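Local coordinates for beta-lactamase inhibitory protein BLIP-I (Streptomyces exfoliatus, PDB 3GMV) that inhibits beta-lactamases, probably by forming a tight protein-protein complex with the enzyme, at residues Y8-F13 against W21-G26; S39-T44 against A50-F55; P77-S82 against A98-D103; N85-G90 against A94-A99. One frame throughout, in Å; residues are numbered along the deposited sequence.

Contact 1 of 4, residues Y8-F13 against W21-G26; sequences YEQIQF and WEIGGG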
loop_
_atom_site.group_PDB
_atom_site.type_symbol
_atom_site.label_atom_id
_atom_site.label_comp_id
_atom_site.label_asym_id
_atom_site.label_seq_id
_atom_site.Cartn_x
_atom_site.Cartn_y
_atom_site.Cartn_z
ATOM N N TYR A 8 -9.444 6.319 -1.902
ATOM C CA TYR A 8 -8.179 6.025 -1.206
ATOM C C TYR A 8 -7.258 7.245 -1.177
ATOM O O TYR A 8 -6.705 7.577 -0.138
ATOM C CB TYR A 8 -7.467 4.846 -1.896
ATOM C CG TYR A 8 -6.195 4.312 -1.223
ATOM C CD1 TYR A 8 -6.264 3.475 -0.120
ATOM C CD2 TYR A 8 -4.933 4.616 -1.741
ATOM C CE1 TYR A 8 -5.072 2.961 0.491
ATOM C CE2 TYR A 8 -3.765 4.090 -1.171
ATOM C CZ TYR A 8 -3.851 3.280 -0.061
ATOM O OH TYR A 8 -2.698 2.757 0.525
ATOM N N GLU A 9 -7.083 7.898 -2.319
ATOM C CA GLU A 9 -6.227 9.087 -2.401
ATOM C C GLU A 9 -6.782 10.305 -1.647
ATOM O O GLU A 9 -6.007 11.124 -1.164
ATOM C CB GLU A 9 -5.928 9.422 -3.877
ATOM C CG GLU A 9 -5.246 8.233 -4.604
ATOM C CD GLU A 9 -5.392 8.289 -6.134
ATOM O OE1 GLU A 9 -5.867 9.319 -6.670
ATOM O OE2 GLU A 9 -5.044 7.293 -6.792
ATOM N N GLN A 10 -8.103 10.433 -1.570
ATOM C CA GLN A 10 -8.736 11.540 -0.864
ATOM C C GLN A 10 -8.523 11.383 0.650
ATOM O O GLN A 10 -8.590 12.372 1.387
ATOM C CB GLN A 10 -10.237 11.553 -1.165
ATOM C CG GLN A 10 -10.519 12.045 -2.574
ATOM C CD GLN A 10 -11.861 11.632 -3.083
ATOM O OE1 GLN A 10 -12.789 11.416 -2.314
ATOM N NE2 GLN A 10 -11.978 11.524 -4.407
ATOM N N ILE A 11 -8.327 10.136 1.089
ATOM C CA ILE A 11 -8.136 9.810 2.516
ATOM C C ILE A 11 -6.695 10.159 2.883
ATOM O O ILE A 11 -5.771 9.773 2.162
ATOM C CB ILE A 11 -8.465 8.330 2.789
ATOM C CG1 ILE A 11 -9.994 8.179 2.735
ATOM C CG2 ILE A 11 -7.975 7.887 4.175
ATOM C CD1 ILE A 11 -10.497 6.732 2.497
ATOM N N GLN A 12 -6.521 10.907 3.980
ATOM C CA GLN A 12 -5.242 11.496 4.320
ATOM C C GLN A 12 -4.863 11.284 5.777
ATOM O O GLN A 12 -5.730 11.234 6.666
ATOM C CB GLN A 12 -5.295 13.009 4.034
ATOM C CG GLN A 12 -5.245 13.293 2.514
ATOM C CD GLN A 12 -5.585 14.691 2.163
ATOM O OE1 GLN A 12 -6.650 14.950 1.561
ATOM N NE2 GLN A 12 -4.708 15.616 2.505
ATOM N N PHE A 13 -3.565 11.207 6.037
ATOM C CA PHE A 13 -3.140 10.978 7.422
ATOM C C PHE A 13 -3.629 12.091 8.345
ATOM O O PHE A 13 -3.650 13.290 7.970
ATOM C CB PHE A 13 -1.620 10.813 7.495
ATOM C CG PHE A 13 -1.146 9.614 6.704
ATOM C CD1 PHE A 13 -1.417 8.316 7.151
ATOM C CD2 PHE A 13 -0.519 9.795 5.482
ATOM C CE1 PHE A 13 -1.035 7.217 6.394
ATOM C CE2 PHE A 13 -0.136 8.687 4.720
ATOM C CZ PHE A 13 -0.393 7.412 5.179
ATOM N N TRP A 21 -14.405 6.980 7.175
ATOM C CA TRP A 21 -15.610 6.175 6.922
ATOM C C TRP A 21 -16.502 6.859 5.860
ATOM O O TRP A 21 -16.997 6.189 4.937
ATOM C CB TRP A 21 -16.371 5.995 8.244
ATOM C CG TRP A 21 -17.582 5.077 8.199
ATOM C CD1 TRP A 21 -18.876 5.455 8.133
ATOM C CD2 TRP A 21 -17.575 3.654 8.301
ATOM N NE1 TRP A 21 -19.697 4.354 8.168
ATOM C CE2 TRP A 21 -18.915 3.230 8.269
ATOM C CE3 TRP A 21 -16.557 2.692 8.412
ATOM C CZ2 TRP A 21 -19.276 1.885 8.326
ATOM C CZ3 TRP A 21 -16.898 1.379 8.473
ATOM C CH2 TRP A 21 -18.263 0.969 8.417
ATOM N N GLU A 22 -16.676 8.174 5.973
ATOM C CA GLU A 22 -17.515 8.918 5.039
ATOM C C GLU A 22 -16.905 8.870 3.631
ATOM O O GLU A 22 -17.591 8.555 2.647
ATOM C CB GLU A 22 -17.721 10.367 5.518
ATOM C CG GLU A 22 -18.349 11.288 4.433
ATOM C CD GLU A 22 -19.828 11.041 4.205
ATOM O OE1 GLU A 22 -20.483 10.443 5.074
ATOM O OE2 GLU A 22 -20.365 11.473 3.157
ATOM N N ILE A 23 -15.625 9.174 3.527
ATOM C CA ILE A 23 -14.974 9.204 2.213
ATOM C C ILE A 23 -14.967 7.805 1.583
ATOM O O ILE A 23 -15.220 7.643 0.390
ATOM C CB ILE A 23 -13.540 9.761 2.298
ATOM C CG1 ILE A 23 -13.593 11.274 2.596
ATOM C CG2 ILE A 23 -12.834 9.523 0.978
ATOM C CD1 ILE A 23 -12.240 11.812 3.092
ATOM N N GLY A 24 -14.671 6.786 2.385
ATOM C CA GLY A 24 -14.619 5.430 1.879
ATOM C C GLY A 24 -15.933 4.912 1.322
ATOM O O GLY A 24 -15.928 3.978 0.538
ATOM N N GLY A 25 -17.056 5.480 1.749
ATOM C CA GLY A 25 -18.348 4.979 1.265
ATOM C C GLY A 25 -19.277 4.436 2.329
ATOM O O GLY A 25 -20.341 3.937 2.000
ATOM N N GLY A 26 -18.882 4.548 3.598
ATOM C CA GLY A 26 -19.751 4.197 4.725
ATOM C C GLY A 26 -20.137 2.735 4.726
ATOM O O GLY A 26 -19.411 1.907 4.211
#

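Contact 2 of 4, residues S39-T44 against A50-F55; sequences SILCFT and APYGGF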
loop_
_atom_site.group_PDB
_atom_site.type_symbol
_atom_site.label_atom_id
_atom_site.label_comp_id
_atom_site.label_asym_id
_atom_site.label_seq_id
_atom_site.Cartn_x
_atom_site.Cartn_y
_atom_site.Cartn_z
ATOM N N SER A 39 -10.208 -0.788 13.181
ATOM C CA SER A 39 -9.837 -0.256 11.870
ATOM C C SER A 39 -11.015 -0.206 10.889
ATOM O O SER A 39 -12.148 -0.517 11.253
ATOM C CB SER A 39 -8.674 -1.069 11.309
ATOM O OG SER A 39 -7.518 -0.901 12.164
ATOM N N ILE A 40 -10.760 0.229 9.656
ATOM C CA ILE A 40 -11.806 0.204 8.633
ATOM C C ILE A 40 -11.244 -0.529 7.461
ATOM O O ILE A 40 -10.082 -0.311 7.116
ATOM C CB ILE A 40 -12.142 1.668 8.171
ATOM C CG1 ILE A 40 -12.810 2.443 9.323
ATOM C CG2 ILE A 40 -13.058 1.644 6.955
ATOM C CD1 ILE A 40 -12.977 3.958 9.073
ATOM N N LEU A 41 -12.069 -1.323 6.777
ATOM C CA LEU A 41 -11.633 -1.986 5.549
ATOM C C LEU A 41 -12.741 -1.762 4.524
ATOM O O LEU A 41 -13.924 -1.946 4.844
ATOM C CB LEU A 41 -11.508 -3.490 5.811
ATOM C CG LEU A 41 -10.988 -4.416 4.712
ATOM C CD1 LEU A 41 -9.585 -4.016 4.348
ATOM C CD2 LEU A 41 -11.008 -5.869 5.230
ATOM N N CYS A 42 -12.364 -1.340 3.320
ATOM C CA CYS A 42 -13.337 -1.073 2.244
ATOM C C CYS A 42 -12.881 -1.842 1.001
ATOM O O CYS A 42 -11.719 -1.775 0.622
ATOM C CB CYS A 42 -13.408 0.426 1.915
ATOM S SG CYS A 42 -13.627 1.555 3.356
ATOM N N PHE A 43 -13.809 -2.560 0.370
ATOM C CA PHE A 43 -13.529 -3.339 -0.849
ATOM C C PHE A 43 -14.149 -2.641 -2.051
ATOM O O PHE A 43 -15.225 -2.086 -1.942
ATOM C CB PHE A 43 -14.103 -4.756 -0.721
ATOM C CG PHE A 43 -13.298 -5.675 0.165
ATOM C CD1 PHE A 43 -12.197 -6.355 -0.328
ATOM C CD2 PHE A 43 -13.658 -5.870 1.502
ATOM C CE1 PHE A 43 -11.457 -7.213 0.482
ATOM C CE2 PHE A 43 -12.922 -6.724 2.318
ATOM C CZ PHE A 43 -11.817 -7.394 1.808
ATOM N N THR A 44 -13.485 -2.657 -3.207
ATOM C CA THR A 44 -14.041 -2.009 -4.378
ATOM C C THR A 44 -14.974 -2.977 -5.133
ATOM O O THR A 44 -15.760 -2.537 -5.947
ATOM C CB THR A 44 -12.957 -1.554 -5.382
ATOM O OG1 THR A 44 -12.285 -2.714 -5.901
ATOM C CG2 THR A 44 -11.942 -0.622 -4.684
ATOM N N ALA A 50 -10.760 -9.293 -4.077
ATOM C CA ALA A 50 -11.219 -7.951 -4.470
ATOM C C ALA A 50 -10.193 -6.924 -4.021
ATOM O O ALA A 50 -9.562 -7.122 -2.982
ATOM C CB ALA A 50 -12.542 -7.620 -3.797
ATOM N N PRO A 51 -10.059 -5.818 -4.768
ATOM C CA PRO A 51 -9.160 -4.764 -4.304
ATOM C C PRO A 51 -9.756 -4.075 -3.070
ATOM O O PRO A 51 -10.981 -3.985 -2.916
ATOM C CB PRO A 51 -9.101 -3.796 -5.486
ATOM C CG PRO A 51 -9.574 -4.625 -6.705
ATOM C CD PRO A 51 -10.602 -5.549 -6.107
ATOM N N TYR A 52 -8.902 -3.595 -2.181
ATOM C CA TYR A 52 -9.423 -3.030 -0.951
ATOM C C TYR A 52 -8.451 -1.968 -0.438
ATOM O O TYR A 52 -7.288 -1.903 -0.876
ATOM C CB TYR A 52 -9.602 -4.123 0.115
ATOM C CG TYR A 52 -8.295 -4.775 0.556
ATOM C CD1 TYR A 52 -7.547 -4.237 1.606
ATOM C CD2 TYR A 52 -7.795 -5.895 -0.101
ATOM C CE1 TYR A 52 -6.334 -4.820 2.005
ATOM C CE2 TYR A 52 -6.604 -6.499 0.301
ATOM C CZ TYR A 52 -5.873 -5.946 1.356
ATOM O OH TYR A 52 -4.673 -6.524 1.750
ATOM N N GLY A 53 -8.952 -1.139 0.470
ATOM C CA GLY A 53 -8.091 -0.257 1.270
ATOM C C GLY A 53 -8.354 -0.555 2.746
ATOM O O GLY A 53 -9.503 -0.822 3.149
ATOM N N GLY A 54 -7.305 -0.506 3.567
ATOM C CA GLY A 54 -7.451 -0.680 5.021
ATOM C C GLY A 54 -6.874 0.550 5.708
ATOM O O GLY A 54 -5.838 1.086 5.270
ATOM N N PHE A 55 -7.532 1.015 6.766
ATOM C CA PHE A 55 -7.154 2.260 7.416
ATOM C C PHE A 55 -7.109 2.021 8.916
ATOM O O PHE A 55 -8.072 1.504 9.487
ATOM C CB PHE A 55 -8.231 3.313 7.079
ATOM C CG PHE A 55 -8.435 3.438 5.624
ATOM C CD1 PHE A 55 -7.461 4.058 4.842
ATOM C CD2 PHE A 55 -9.505 2.811 5.004
ATOM C CE1 PHE A 55 -7.608 4.135 3.451
ATOM C CE2 PHE A 55 -9.678 2.893 3.614
ATOM C CZ PHE A 55 -8.731 3.542 2.820
#

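Contact 3 of 4, residues P77-S82 against A98-D103; sequences PSVKLS and AAVPKD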
loop_
_atom_site.group_PDB
_atom_site.type_symbol
_atom_site.label_atom_id
_atom_site.label_comp_id
_atom_site.label_asym_id
_atom_site.label_seq_id
_atom_site.Cartn_x
_atom_site.Cartn_y
_atom_site.Cartn_z
ATOM N N PRO A 77 4.540 -3.625 -16.079
ATOM C CA PRO A 77 5.034 -4.779 -15.326
ATOM C C PRO A 77 6.236 -5.397 -16.054
ATOM O O PRO A 77 6.107 -5.883 -17.182
ATOM C CB PRO A 77 3.869 -5.772 -15.362
ATOM C CG PRO A 77 2.668 -4.995 -15.871
ATOM C CD PRO A 77 3.169 -3.806 -16.590
ATOM N N SER A 78 7.391 -5.400 -15.419
ATOM C CA SER A 78 8.599 -5.749 -16.126
ATOM C C SER A 78 9.758 -6.083 -15.220
ATOM O O SER A 78 10.894 -6.307 -15.693
ATOM C CB SER A 78 8.999 -4.588 -17.018
ATOM O OG SER A 78 9.243 -3.425 -16.267
ATOM N N VAL A 79 9.522 -6.111 -13.909
ATOM C CA VAL A 79 10.656 -6.363 -13.015
ATOM C C VAL A 79 11.204 -7.784 -13.204
ATOM O O VAL A 79 10.434 -8.741 -13.442
ATOM C CB VAL A 79 10.280 -6.075 -11.531
ATOM C CG1 VAL A 79 9.139 -7.050 -11.051
ATOM C CG2 VAL A 79 11.508 -6.161 -10.616
ATOM N N LYS A 80 12.538 -7.900 -13.143
ATOM C CA LYS A 80 13.265 -9.143 -13.357
ATOM C C LYS A 80 14.058 -9.506 -12.113
ATOM O O LYS A 80 14.386 -8.635 -11.305
ATOM C CB LYS A 80 14.283 -8.951 -14.507
ATOM C CG LYS A 80 13.673 -8.623 -15.858
ATOM C CD LYS A 80 12.664 -9.689 -16.347
ATOM C CE LYS A 80 11.950 -9.189 -17.620
ATOM N NZ LYS A 80 10.807 -10.116 -17.910
ATOM N N LEU A 81 14.394 -10.789 -11.970
ATOM C CA LEU A 81 15.275 -11.209 -10.886
ATOM C C LEU A 81 16.600 -10.467 -10.951
ATOM O O LEU A 81 17.174 -10.124 -9.932
ATOM C CB LEU A 81 15.481 -12.733 -10.905
ATOM C CG LEU A 81 16.233 -13.309 -9.717
ATOM C CD1 LEU A 81 15.572 -12.905 -8.383
ATOM C CD2 LEU A 81 16.263 -14.819 -9.914
ATOM N N SER A 82 17.077 -10.166 -12.157
ATOM C CA SER A 82 18.321 -9.398 -12.295
ATOM C C SER A 82 18.226 -8.050 -11.544
ATOM O O SER A 82 19.161 -7.635 -10.831
ATOM C CB SER A 82 18.566 -9.136 -13.788
ATOM O OG SER A 82 19.812 -8.471 -14.007
ATOM N N ALA A 98 17.014 3.389 -9.339
ATOM C CA ALA A 98 18.041 3.244 -10.370
ATOM C C ALA A 98 18.247 1.776 -10.702
ATOM O O ALA A 98 18.673 1.452 -11.815
ATOM C CB ALA A 98 19.391 3.891 -9.916
ATOM N N ALA A 99 17.943 0.888 -9.745
ATOM C CA ALA A 99 18.066 -0.585 -9.971
ATOM C C ALA A 99 16.804 -1.230 -10.524
ATOM O O ALA A 99 16.874 -2.173 -11.315
ATOM C CB ALA A 99 18.454 -1.286 -8.671
ATOM N N VAL A 100 15.642 -0.719 -10.126
ATOM C CA VAL A 100 14.366 -1.355 -10.435
ATOM C C VAL A 100 13.524 -0.352 -11.192
ATOM O O VAL A 100 13.479 0.818 -10.801
ATOM C CB VAL A 100 13.597 -1.718 -9.109
ATOM C CG1 VAL A 100 12.188 -2.231 -9.401
ATOM C CG2 VAL A 100 14.363 -2.772 -8.292
ATOM N N PRO A 101 12.829 -0.781 -12.250
ATOM C CA PRO A 101 12.005 0.247 -12.960
ATOM C C PRO A 101 10.714 0.591 -12.173
ATOM O O PRO A 101 9.818 -0.271 -11.999
ATOM C CB PRO A 101 11.695 -0.412 -14.312
ATOM C CG PRO A 101 11.831 -1.905 -14.068
ATOM C CD PRO A 101 12.855 -2.075 -12.946
ATOM N N LYS A 102 10.636 1.831 -11.681
ATOM C CA LYS A 102 9.507 2.221 -10.858
ATOM C C LYS A 102 8.169 2.067 -11.576
ATOM O O LYS A 102 7.129 1.857 -10.930
ATOM C CB LYS A 102 9.678 3.655 -10.319
ATOM C CG LYS A 102 8.782 3.922 -9.128
ATOM C CD LYS A 102 9.083 5.276 -8.487
ATOM C CE LYS A 102 7.831 5.903 -7.901
ATOM N NZ LYS A 102 7.522 5.358 -6.591
ATOM N N ASP A 103 8.165 2.153 -12.908
ATOM C CA ASP A 103 6.903 1.955 -13.635
ATOM C C ASP A 103 6.423 0.509 -13.514
ATOM O O ASP A 103 5.307 0.187 -13.925
ATOM C CB ASP A 103 7.038 2.307 -15.132
ATOM C CG ASP A 103 7.030 3.803 -15.402
ATOM O OD1 ASP A 103 6.680 4.593 -14.506
ATOM O OD2 ASP A 103 7.389 4.180 -16.539
#

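Contact 4 of 4, residues N85-G90 against A94-A99; sequences NRTALG and AQLWAA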
loop_
_atom_site.group_PDB
_atom_site.type_symbol
_atom_site.label_atom_id
_atom_site.label_comp_id
_atom_site.label_asym_id
_atom_site.label_seq_id
_atom_site.Cartn_x
_atom_site.Cartn_y
_atom_site.Cartn_z
ATOM N N ASN A 85 18.198 -8.620 -7.732
ATOM C CA ASN A 85 19.532 -8.991 -7.238
ATOM C C ASN A 85 20.489 -7.821 -7.088
ATOM O O ASN A 85 21.561 -7.972 -6.476
ATOM C CB ASN A 85 20.166 -10.043 -8.141
ATOM C CG ASN A 85 19.566 -11.404 -7.932
ATOM O OD1 ASN A 85 18.931 -11.655 -6.906
ATOM N ND2 ASN A 85 19.770 -12.314 -8.902
ATOM N N ARG A 86 20.086 -6.654 -7.585
ATOM C CA ARG A 86 20.880 -5.455 -7.390
ATOM C C ARG A 86 20.234 -4.490 -6.400
ATOM O O ARG A 86 20.540 -3.282 -6.380
ATOM C CB ARG A 86 21.223 -4.790 -8.736
ATOM C CG ARG A 86 22.182 -5.647 -9.567
ATOM C CD ARG A 86 22.593 -4.916 -10.900
ATOM N NE ARG A 86 21.443 -4.820 -11.807
ATOM C CZ ARG A 86 21.040 -5.775 -12.645
ATOM N NH1 ARG A 86 21.701 -6.927 -12.714
ATOM N NH2 ARG A 86 19.967 -5.586 -13.427
ATOM N N THR A 87 19.383 -5.037 -5.534
ATOM C CA THR A 87 18.882 -4.287 -4.404
ATOM C C THR A 87 19.449 -4.910 -3.140
ATOM O O THR A 87 19.859 -6.100 -3.122
ATOM C CB THR A 87 17.337 -4.263 -4.330
ATOM O OG1 THR A 87 16.840 -5.610 -4.194
ATOM C CG2 THR A 87 16.753 -3.667 -5.627
ATOM N N ALA A 88 19.466 -4.119 -2.077
ATOM C CA ALA A 88 19.983 -4.579 -0.785
ATOM C C ALA A 88 19.430 -3.659 0.294
ATOM O O ALA A 88 19.297 -2.462 0.064
ATOM C CB ALA A 88 21.540 -4.517 -0.771
ATOM N N LEU A 89 19.146 -4.211 1.483
ATOM C CA LEU A 89 18.712 -3.370 2.609
ATOM C C LEU A 89 19.723 -2.247 2.836
ATOM O O LEU A 89 20.939 -2.478 2.721
ATOM C CB LEU A 89 18.546 -4.206 3.891
ATOM C CG LEU A 89 17.467 -5.282 3.760
ATOM C CD1 LEU A 89 17.198 -5.951 5.116
ATOM C CD2 LEU A 89 16.184 -4.713 3.199
ATOM N N GLY A 90 19.233 -1.042 3.113
ATOM C CA GLY A 90 20.083 0.099 3.436
ATOM C C GLY A 90 20.327 1.009 2.247
ATOM O O GLY A 90 20.827 2.129 2.416
ATOM N N ALA A 94 16.731 6.549 -4.053
ATOM C CA ALA A 94 17.356 6.868 -5.351
ATOM C C ALA A 94 18.040 5.630 -5.949
ATOM O O ALA A 94 17.842 5.320 -7.121
ATOM C CB ALA A 94 18.379 8.042 -5.224
ATOM N N GLN A 95 18.824 4.934 -5.143
ATOM C CA GLN A 95 19.464 3.706 -5.583
ATOM C C GLN A 95 18.428 2.640 -5.994
ATOM O O GLN A 95 18.604 1.969 -7.007
ATOM C CB GLN A 95 20.429 3.180 -4.514
ATOM C CG GLN A 95 21.624 4.186 -4.288
ATOM C CD GLN A 95 22.450 3.863 -3.081
ATOM O OE1 GLN A 95 21.935 3.486 -2.017
ATOM N NE2 GLN A 95 23.763 4.063 -3.213
ATOM N N LEU A 96 17.369 2.485 -5.201
ATOM C CA LEU A 96 16.336 1.507 -5.520
ATOM C C LEU A 96 15.745 1.762 -6.919
ATOM O O LEU A 96 15.669 0.859 -7.714
ATOM C CB LEU A 96 15.233 1.525 -4.454
ATOM C CG LEU A 96 14.055 0.613 -4.768
ATOM C CD1 LEU A 96 14.506 -0.907 -4.820
ATOM C CD2 LEU A 96 12.905 0.810 -3.787
ATOM N N TRP A 97 15.332 2.993 -7.218
ATOM C CA TRP A 97 14.700 3.247 -8.492
ATOM C C TRP A 97 15.721 3.354 -9.650
ATOM O O TRP A 97 15.331 3.388 -10.799
ATOM C CB TRP A 97 13.754 4.449 -8.411
ATOM C CG TRP A 97 12.658 4.288 -7.369
ATOM C CD1 TRP A 97 12.304 5.185 -6.402
ATOM C CD2 TRP A 97 11.813 3.143 -7.182
ATOM N NE1 TRP A 97 11.288 4.669 -5.624
ATOM C CE2 TRP A 97 10.967 3.420 -6.092
ATOM C CE3 TRP A 97 11.680 1.920 -7.846
ATOM C CZ2 TRP A 97 10.020 2.522 -5.642
ATOM C CZ3 TRP A 97 10.731 1.013 -7.386
ATOM C CH2 TRP A 97 9.917 1.313 -6.306
ATOM N N ALA A 98 17.014 3.389 -9.339
ATOM C CA ALA A 98 18.041 3.244 -10.370
ATOM C C ALA A 98 18.247 1.776 -10.702
ATOM O O ALA A 98 18.673 1.452 -11.815
ATOM C CB ALA A 98 19.391 3.891 -9.916
ATOM N N ALA A 99 17.943 0.888 -9.745
ATOM C CA ALA A 99 18.066 -0.585 -9.971
ATOM C C ALA A 99 16.804 -1.230 -10.524
ATOM O O ALA A 99 16.874 -2.173 -11.315
ATOM C CB ALA A 99 18.454 -1.286 -8.671
HETATM O O HOH W 1 19.161 -2.814 -12.757
#

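Contact 1 of 4, residues Y8-F13 against W21-G26
The helix that brings Ile23 up against Ile11 is closed by the carbonyl oxygen of Trp21, which two N-H groups grip: Gly26 N lies 2.8 Å from Trp21 O, and Gly25 N makes a weak bond to it. Gly25 also bonds back to Glu22 O. With its positive phi of 119° it completes a Schellman motif that ends helix 17-24 directly beyond the contact. The contact itself is van der Waals in nature. The two isoleucines run alongside one another, their tips pointing opposite ways, and the branch methyl of Ile23 does most of the touching, with Ile23 CG2 3.6 Å from Ile11 CG1 and 3.9 Å from Ile11 CD1. Ile11 can extend this way because its CG1 stands anti to the carbonyl carbon (chi1 -74°) and the chain then runs straight on, carrying CD1 to within 4.2 Å of Gly24 N, where the neighbouring helix presents bare backbone. Gln10 flanks the same methyl: its side chain lies across Ile23, and Gln10 OE1 comes to 3.8 Å from Ile23 CG2. On the inner side Ile11 also packs on Phe55 and Leu63 of the sheet, while Ile23 leans on Met15. Lys66 NZ donates hydrogen bonds to both Tyr8 O and Ile11 O, so a strand lysine holds the end of helix 5-10 and probably offsets the partial negative charge gathered there. Two short helices joined through a turn and laid on one face of an antiparallel sheet contribute to the helical layer of a two-layer alpha/beta sandwich.

Contact 2 of 4, residues S39-T44 against A50-F55
Tyr52 turns its CG between its backbone N and carbonyl carbon (chi1 64°), whereas Leu41 holds CG anti to the backbone N (chi1 -176°); together these torsions set Leu41 CD1 3.4 Å from Tyr52 CD1. Phe43 lies along the other flank of Tyr52, the two side chains pointing the same way. Their ring planes meet at 56°, an oblique pairing in which Phe43 CD1 is 3.5 Å from Tyr52 CB and 3.7 Å from Ala50 CB. On the reverse face, Cys42 SG sits at the edge of the Phe55 ring, 4.2 Å from CE2, and Ile40 packs beside that ring. The backbones form an antiparallel hairpin: Ile40 with Phe55 and Cys42 with Gly53 are hydrogen-bonded pairs, with Gly53 N 2.8 Å from Cys42 O. Past the strand end, Thr44 N reaches Pro51 O, also at 2.8 Å, while Thr44 OG1 rests against the proline ring, 3.3 Å from CD. The phenol of Tyr52 is hydrogen-bonded to Glu69. Cys42 is tied by a disulfide to Cys30, and strand 30-31 borders strand 40-43. Strand 63-69 flanks strand 52-57, and helix 17-24 covers Ile40 and Phe55 through Val20.

Contact 3 of 4, residues P77-S82 against A98-D103
Val79 and Val100 meet obliquely, each offering a single methyl: Val79 CG2 is 4.2 Å from Val100 CG1. In both residues the touching methyl is the one that stands anti to the backbone N. For Val79 this follows from a chi1 of 63°, which tucks CG1 between N and the carbonyl carbon and leaves CG2 as the branch facing the other segment. The fit is thus a glancing one between two buried side chains; Val79 also packs on Leu155 and Val100 on Thr87. One residue earlier in the first segment and one later in the second, Ser78 faces Pro101. The hydroxyl oxygen comes against the puckered corner of the proline ring, with Ser78 OG 3.7 Å from Pro101 CG and 4.4 Å from Pro101 CB. That oxygen is hydrogen-bonded to Thr76 O, so its polar need is met within its own stretch of chain while it lies against carbon. At the far end Pro77 and Asp103 approach through backbone alone, Pro77 N being 4.4 Å from Asp103 O. The polar fastening comes from just beyond: Thr76 and Asp103 share a backbone hydrogen bond, and Ser104 OG is bonded to Ser78 N and, weakly, to Val79 N. Leading into helix 81-84, the first segment lies against the chain that leaves helix 93-99. The chemistry implies a light apolar contact whose alignment is probably set in good part by the neighbouring Thr76 and Ser104 bonds, with charge playing little part in the touching surface.

Contact 4 of 4, residues N85-G90 against A94-A99
Arg86 starts beside Ala99, its CB 4.5 Å from Ala99 CB. From there CG and CD run outward in an extended chain (chi2 -176°) before a bend at CD (chi3 -69°) swings the guanidinium back toward the end of helix 93-99. NE lies 3.2 Å from a water, and NH2 donates to the same water at 3.0 Å; this water sits in the guanidinium plane at its edge. It donates a hydrogen bond in turn to Ala99 O, 2.8 Å away, while NH1 is held by Ser82 OG. A cationic group bridged by water to a C-terminal carbonyl should suit the partial negative charge of that helix end. Beneath this bridge, Ala99 CB also rests 3.7 Å from Arg86 O. Thr87 completes the contact, crossing Leu96 so that Thr87 CG2 is 3.6 Å from Leu96 CD1 and 4.2 Å from Ala99 CB. The threonine hydroxyl faces other partners, being hydrogen-bonded to Tyr84 O and Arg150 NE. Both Thr87 and Leu96 lie on Phe140 of strand 137-143. The arrangement is that of the connection between two short helices, folded back along the second of them, which packs on the sheet of a two-layer alpha/beta sandwich.

From the N terminus, contact 1 closes the short turn between helices 5-10 and 17-24. Contact 2 follows in series and closes the hairpin of strands 40-43 and 52-57. The two touch, because Phe55 lies under Tyr8 and Ile11 while Ile40 reaches Trp21, so helices and strands join in one layered unit. Across the chain's centre, contact 3 closes the longer excursion from 77-82 to 98-103, and the loop of contact 4 falls within that span. These two share Ala98 and Ala99, and Lys102 packs on Trp97 between them. The centres of contacts 1 and 3 are about 31 Å apart, with the antiparallel sheet connecting the two ends.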